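Local coordinates for protein monooxygenase (Agrobacterium tumefaciens, PDB 2I7G) that probably catalyses a flavin-dependent oxygenation, as expected of a luciferase-like monooxygenase built on a TIM barrel, at residues 22-27 / 62-67; 252-257 / 325-330. All blocks are in the same frame, centred on the assembly; numbering follows the deposited sequence. Where two conformers were deposited one is given.

Interaction 1: 22-27 / 62-67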
loop_
_atom_site.group_PDB
_atom_site.type_symbol
_atom_site.label_atom_id
_atom_site.label_comp_id
_atom_site.label_asym_id
_atom_site.label_seq_id
_atom_site.Cartn_x
_atom_site.Cartn_y
_atom_site.Cartn_z
HETATM N N MSE B 22 -1.638 -29.623 4.556
HETATM C CA MSE B 22 -0.600 -29.004 3.785
HETATM C C MSE B 22 -1.229 -27.769 3.130
HETATM O O MSE B 22 -2.286 -27.879 2.499
HETATM C CB MSE B 22 -0.163 -29.991 2.698
HETATM C CG MSE B 22 0.665 -29.381 1.586
HETATM SE SE MSE B 22 2.390 -28.808 2.268
HETATM C CE MSE B 22 3.305 -30.528 2.344
ATOM N N GLU B 23 -0.608 -26.609 3.278
ATOM C CA GLU B 23 -1.069 -25.442 2.568
ATOM C C GLU B 23 -0.296 -25.332 1.255
ATOM O O GLU B 23 0.950 -25.395 1.265
ATOM C CB GLU B 23 -0.770 -24.168 3.370
ATOM C CG GLU B 23 -1.750 -23.867 4.494
ATOM C CD GLU B 23 -1.396 -22.526 5.154
ATOM O OE1 GLU B 23 -0.212 -22.371 5.546
ATOM O OE2 GLU B 23 -2.297 -21.646 5.275
ATOM N N LEU B 24 -0.988 -25.146 0.135
ATOM C CA LEU B 24 -0.271 -25.035 -1.150
ATOM C C LEU B 24 -0.500 -23.680 -1.780
ATOM O O LEU B 24 -1.644 -23.258 -1.954
ATOM C CB LEU B 24 -0.709 -26.108 -2.152
ATOM C CG LEU B 24 -0.612 -27.608 -1.831
ATOM C CD1 LEU B 24 0.781 -28.039 -1.454
ATOM C CD2 LEU B 24 -1.679 -28.096 -0.827
ATOM N N GLY B 25 0.590 -23.023 -2.151
ATOM C CA GLY B 25 0.492 -21.691 -2.673
ATOM C C GLY B 25 1.472 -21.358 -3.774
ATOM O O GLY B 25 2.261 -22.216 -4.242
ATOM N N LEU B 26 1.441 -20.084 -4.136
ATOM C CA LEU B 26 2.260 -19.526 -5.226
ATOM C C LEU B 26 2.972 -18.300 -4.685
ATOM O O LEU B 26 2.463 -17.654 -3.755
ATOM C CB LEU B 26 1.393 -19.024 -6.386
ATOM C CG LEU B 26 0.757 -20.127 -7.257
ATOM C CD1 LEU B 26 -0.478 -19.626 -8.035
ATOM C CD2 LEU B 26 1.828 -20.719 -8.162
ATOM N N TYR B 27 4.132 -17.999 -5.254
ATOM C CA TYR B 27 4.737 -16.653 -5.049
ATOM C C TYR B 27 5.389 -16.157 -6.318
ATOM O O TYR B 27 5.757 -16.972 -7.171
ATOM C CB TYR B 27 5.656 -16.587 -3.832
ATOM C CG TYR B 27 6.979 -17.318 -3.933
ATOM C CD1 TYR B 27 8.188 -16.604 -3.939
ATOM C CD2 TYR B 27 7.030 -18.717 -4.007
ATOM C CE1 TYR B 27 9.409 -17.270 -3.999
ATOM C CE2 TYR B 27 8.258 -19.395 -4.097
ATOM C CZ TYR B 27 9.436 -18.655 -4.103
ATOM O OH TYR B 27 10.641 -19.318 -4.174
ATOM N N GLY B 62 -8.887 -22.425 -5.450
ATOM C CA GLY B 62 -8.736 -22.946 -4.095
ATOM C C GLY B 62 -7.315 -23.118 -3.572
ATOM O O GLY B 62 -7.104 -23.868 -2.607
ATOM N N LEU B 63 -6.349 -22.421 -4.168
ATOM C CA LEU B 63 -4.991 -22.386 -3.612
ATOM C C LEU B 63 -4.983 -21.552 -2.313
ATOM O O LEU B 63 -5.825 -20.643 -2.116
ATOM C CB LEU B 63 -3.989 -21.859 -4.630
ATOM C CG LEU B 63 -3.807 -22.905 -5.758
ATOM C CD1 LEU B 63 -3.027 -22.168 -6.890
ATOM C CD2 LEU B 63 -3.100 -24.200 -5.247
ATOM N N ASP B 64 -4.064 -21.901 -1.420
ATOM C CA ASP B 64 -4.130 -21.447 -0.020
ATOM C C ASP B 64 -3.440 -20.138 0.250
ATOM O O ASP B 64 -3.838 -19.413 1.157
ATOM C CB ASP B 64 -3.554 -22.524 0.900
ATOM C CG ASP B 64 -4.361 -23.817 0.823
ATOM O OD1 ASP B 64 -5.585 -23.765 1.112
ATOM O OD2 ASP B 64 -3.785 -24.854 0.434
ATOM N N VAL B 65 -2.374 -19.850 -0.506
ATOM C CA VAL B 65 -1.517 -18.692 -0.210
ATOM C C VAL B 65 -0.991 -18.130 -1.514
ATOM O O VAL B 65 -0.666 -18.894 -2.431
ATOM C CB VAL B 65 -0.255 -19.120 0.610
ATOM C CG1 VAL B 65 0.673 -17.909 0.849
ATOM C CG2 VAL B 65 -0.646 -19.828 1.899
ATOM N N PHE B 66 -0.897 -16.799 -1.582
ATOM C CA PHE B 66 -0.180 -16.155 -2.674
ATOM C C PHE B 66 0.776 -15.100 -2.099
ATOM O O PHE B 66 0.343 -14.215 -1.303
ATOM C CB PHE B 66 -1.198 -15.515 -3.653
ATOM C CG PHE B 66 -0.651 -15.290 -5.068
ATOM C CD1 PHE B 66 -1.169 -16.032 -6.145
ATOM C CD2 PHE B 66 0.359 -14.372 -5.297
ATOM C CE1 PHE B 66 -0.690 -15.858 -7.448
ATOM C CE2 PHE B 66 0.886 -14.169 -6.600
ATOM C CZ PHE B 66 0.352 -14.930 -7.689
ATOM N N GLY B 67 2.043 -15.206 -2.499
ATOM C CA GLY B 67 3.106 -14.265 -2.051
ATOM C C GLY B 67 3.660 -13.354 -3.131
ATOM O O GLY B 67 3.811 -13.772 -4.297
HETATM O O HOH W 1 -4.612 -27.125 1.530
#
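Leu26, Leu63 and Phe66 form the apolar centre where the first two strands of the TIM barrel lie parallel, the 22-27 and 62-67 segments being the two ends of a beta-alpha-beta unit whose crossover is helix 40-60. The CB of Leu26 sits over one face of the Phe66 ring, offset toward the rim, in a CH-pi contact 4.2 Å from the ring centroid. With CG of Phe66 anti to the backbone N (chi1 -158°), the ring swings under Leu26 and offers it a face. From Leu26 the CD1 methyl reaches Phe66 CE1 and also meets CD1 of Leu63 at 3.8 Å. Ala58 of the crossover helix touches both Leu26 and Phe66, while Ile348 and Tyr351 of helix 341-363 pack on Leu26, so this face of the sheet looks outward into the helical layer. Between the strands the bonding is that of parallel sheet: Leu26 N donates to Val65 O, and Gly67 N to Leu26 O at 2.8 Å. Leu26 therefore bonds through both its N-H and its carbonyl to the residues flanking Phe66. Val65 and Tyr27 point to the other face; there Glu23 OE2 comes near Val65 CG2, and its carboxylate forms a salt bridge with Arg329. Toward the N-terminal ends of the strands the pattern changes, because Asp64 holds Leu24 with main chain and side chain together. Its N donates to Leu24 O, and its OD2 accepts from Leu24 N at 2.8 Å in a nearly straight bond (172°). That carboxylate oxygen also forms a salt bridge with Arg360, which probably stabilises its negative charge. At the polar edge one water donates to Met22 O and, at 2.7 Å, to Asp64 OD2, the same oxygen whose anti lone pair receives Leu24 N.

Interaction 2: 252-257 / 325-330; sequences TSINVH and FKNDRF
Ser253 pairs with Arg329 and Ile254 with Phe330 where strand 252-260 and the start of strand 329-333 run parallel. The Ile254 N-H donates to Arg329 O at 3.1 Å, and Asn327 ND2 approaches that oxygen from the opposite face of the carbonyl plane, so the acceptor is gripped from both sides. The Asn327 bond is nearly straight (177°) and lies in the plane of its own amide, which fixes how that amide is turned. Just before strand 329-333 begins, Asp328 clasps Thr252: its N donates to Thr252 O, and its OD2 receives Thr252 N at 2.9 Å through the anti lone pair. A water lies within hydrogen-bonding distance of both Asp328 OD2 and Thr252 OG1. Among the side chains, Ile254 is wedged between two aromatic rings. Its CG2 lies over a face of Phe325, 4.0 Å from the centroid, whereas its CD1 meets Phe330 at the ring edge. CG1 of Ile254, held between the backbone N and the carbonyl carbon (chi1 67°), also touches Phe330 CD1. Farther along, Val256 CG2 comes to 3.4 Å from Phe330 CZ. On the other face, the aliphatic part of Arg329 runs past Ser253 OG, and its guanidinium goes on to Glu23 and Glu128. Helix 311-325 passes through the short 326-328 turn into strand 329-333, beside 252-260: the helix-to-strand passage of the beta/alpha units of a TIM barrel, here at its last strand.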
loop_
_atom_site.group_PDB
_atom_site.type_symbol
_atom_site.label_atom_id
_atom_site.label_comp_id
_atom_site.label_asym_id
_atom_site.label_seq_id
_atom_site.Cartn_x
_atom_site.Cartn_y
_atom_site.Cartn_z
ATOM N N THR B 252 6.684 -24.747 9.186
ATOM C CA THR B 252 7.729 -24.720 8.182
ATOM C C THR B 252 7.121 -24.691 6.792
ATOM O O THR B 252 6.064 -25.295 6.519
ATOM C CB THR B 252 8.693 -25.931 8.332
ATOM O OG1 THR B 252 7.937 -27.140 8.231
ATOM C CG2 THR B 252 9.449 -25.898 9.715
ATOM N N SER B 253 7.813 -24.024 5.884
ATOM C CA SER B 253 7.418 -23.987 4.488
ATOM C C SER B 253 8.677 -24.270 3.660
ATOM O O SER B 253 9.829 -23.966 4.074
ATOM C CB SER B 253 6.890 -22.567 4.137
ATOM O OG SER B 253 6.460 -22.552 2.795
ATOM N N ILE B 254 8.466 -24.821 2.474
ATOM C CA ILE B 254 9.535 -24.784 1.470
ATOM C C ILE B 254 9.083 -23.919 0.295
ATOM O O ILE B 254 7.911 -23.971 -0.133
ATOM C CB ILE B 254 10.036 -26.182 1.038
ATOM C CG1 ILE B 254 8.950 -26.957 0.257
ATOM C CG2 ILE B 254 10.613 -26.979 2.283
ATOM C CD1 ILE B 254 9.407 -28.357 -0.250
ATOM N N ASN B 255 10.009 -23.104 -0.204
ATOM C CA ASN B 255 9.736 -22.156 -1.280
ATOM C C ASN B 255 10.609 -22.607 -2.456
ATOM O O ASN B 255 11.820 -22.598 -2.347
ATOM C CB ASN B 255 10.183 -20.757 -0.870
ATOM C CG ASN B 255 9.350 -20.157 0.252
ATOM O OD1 ASN B 255 8.451 -20.779 0.802
ATOM N ND2 ASN B 255 9.693 -18.915 0.607
ATOM N N VAL B 256 9.983 -23.018 -3.550
ATOM C CA VAL B 256 10.708 -23.642 -4.646
ATOM C C VAL B 256 10.314 -23.007 -5.990
ATOM O O VAL B 256 9.227 -22.397 -6.124
ATOM C CB VAL B 256 10.406 -25.174 -4.703
ATOM C CG1 VAL B 256 10.667 -25.809 -3.353
ATOM C CG2 VAL B 256 8.947 -25.473 -5.149
ATOM N N HIS B 257 11.178 -23.210 -6.979
ATOM C CA HIS B 257 10.865 -22.819 -8.342
ATOM C C HIS B 257 10.318 -24.010 -9.091
ATOM O O HIS B 257 10.667 -25.154 -8.792
ATOM C CB HIS B 257 12.106 -22.279 -9.035
ATOM C CG HIS B 257 12.624 -21.028 -8.398
ATOM N ND1 HIS B 257 13.818 -20.980 -7.708
ATOM C CD2 HIS B 257 12.074 -19.796 -8.282
ATOM C CE1 HIS B 257 13.997 -19.759 -7.227
ATOM N NE2 HIS B 257 12.965 -19.018 -7.577
ATOM N N PHE B 325 10.643 -33.394 4.687
ATOM C CA PHE B 325 10.660 -32.127 5.437
ATOM C C PHE B 325 9.616 -32.006 6.544
ATOM O O PHE B 325 9.763 -31.153 7.441
ATOM C CB PHE B 325 10.408 -30.948 4.478
ATOM C CG PHE B 325 11.519 -30.690 3.524
ATOM C CD1 PHE B 325 12.798 -30.376 3.993
ATOM C CD2 PHE B 325 11.289 -30.707 2.157
ATOM C CE1 PHE B 325 13.849 -30.096 3.087
ATOM C CE2 PHE B 325 12.318 -30.436 1.253
ATOM C CZ PHE B 325 13.602 -30.134 1.712
ATOM N N LYS B 326 8.521 -32.746 6.395
ATOM C CA LYS B 326 7.288 -32.592 7.176
ATOM C C LYS B 326 6.835 -31.133 7.195
ATOM O O LYS B 326 6.388 -30.603 8.210
ATOM C CB LYS B 326 7.433 -33.141 8.610
ATOM C CG LYS B 326 7.943 -34.596 8.717
ATOM C CD LYS B 326 7.015 -35.577 7.974
ATOM C CE LYS B 326 7.458 -37.035 8.167
ATOM N NZ LYS B 326 7.887 -37.232 9.599
ATOM N N ASN B 327 6.993 -30.470 6.063
ATOM C CA ASN B 327 6.603 -29.079 5.967
ATOM C C ASN B 327 5.091 -28.889 6.011
ATOM O O ASN B 327 4.342 -29.702 5.453
ATOM C CB ASN B 327 7.166 -28.465 4.672
ATOM C CG ASN B 327 6.775 -29.269 3.394
ATOM O OD1 ASN B 327 7.042 -30.474 3.276
ATOM N ND2 ASN B 327 6.141 -28.591 2.435
ATOM N N ASP B 328 4.667 -27.780 6.620
ATOM C CA ASP B 328 3.243 -27.347 6.702
ATOM C C ASP B 328 2.735 -26.605 5.465
ATOM O O ASP B 328 1.526 -26.501 5.228
ATOM C CB ASP B 328 3.095 -26.395 7.879
ATOM C CG ASP B 328 3.492 -27.064 9.168
ATOM O OD1 ASP B 328 2.777 -27.990 9.610
ATOM O OD2 ASP B 328 4.557 -26.703 9.697
ATOM N N ARG B 329 3.672 -26.067 4.709
ATOM C CA ARG B 329 3.327 -25.198 3.622
ATOM C C ARG B 329 4.323 -25.427 2.464
ATOM O O ARG B 329 5.488 -25.742 2.708
ATOM C CB ARG B 329 3.313 -23.735 4.133
ATOM C CG ARG B 329 3.111 -22.691 3.020
ATOM C CD ARG B 329 3.100 -21.251 3.606
ATOM N NE ARG B 329 1.884 -20.959 4.354
ATOM C CZ ARG B 329 1.566 -19.733 4.832
ATOM N NH1 ARG B 329 2.376 -18.703 4.659
ATOM N NH2 ARG B 329 0.423 -19.554 5.453
ATOM N N PHE B 330 3.826 -25.292 1.237
ATOM C CA PHE B 330 4.608 -25.460 0.002
ATOM C C PHE B 330 4.278 -24.284 -0.890
ATOM O O PHE B 330 3.104 -24.109 -1.252
ATOM C CB PHE B 330 4.253 -26.790 -0.701
ATOM C CG PHE B 330 4.882 -26.958 -2.044
ATOM C CD1 PHE B 330 6.178 -27.493 -2.152
ATOM C CD2 PHE B 330 4.199 -26.576 -3.217
ATOM C CE1 PHE B 330 6.804 -27.635 -3.392
ATOM C CE2 PHE B 330 4.800 -26.772 -4.487
ATOM C CZ PHE B 330 6.115 -27.278 -4.568
HETATM O O HOH W 2 6.539 -28.089 10.619
#

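The centres of interactions 1 and 2 lie about 11 Å apart in one parallel sheet, and they follow one another along the chain: 22-27 / 62-67 is complete before 252-257 / 325-330 begins. Their common seam is the pairing of strand 23-28 with strand 329-333, by which the first strand meets the last and the barrel closes. Across it, Glu23 OE1 and Arg329 NE form a salt bridge of 2.8 Å, Glu23 O probably accepts a hydrogen bond from Phe330 N, and Met22 packs on Asn327. The sheet thus runs continuously from 65-68 through 23-28 and 329-333 to 252-260, bringing the first and last strands of the barrel together in one wall.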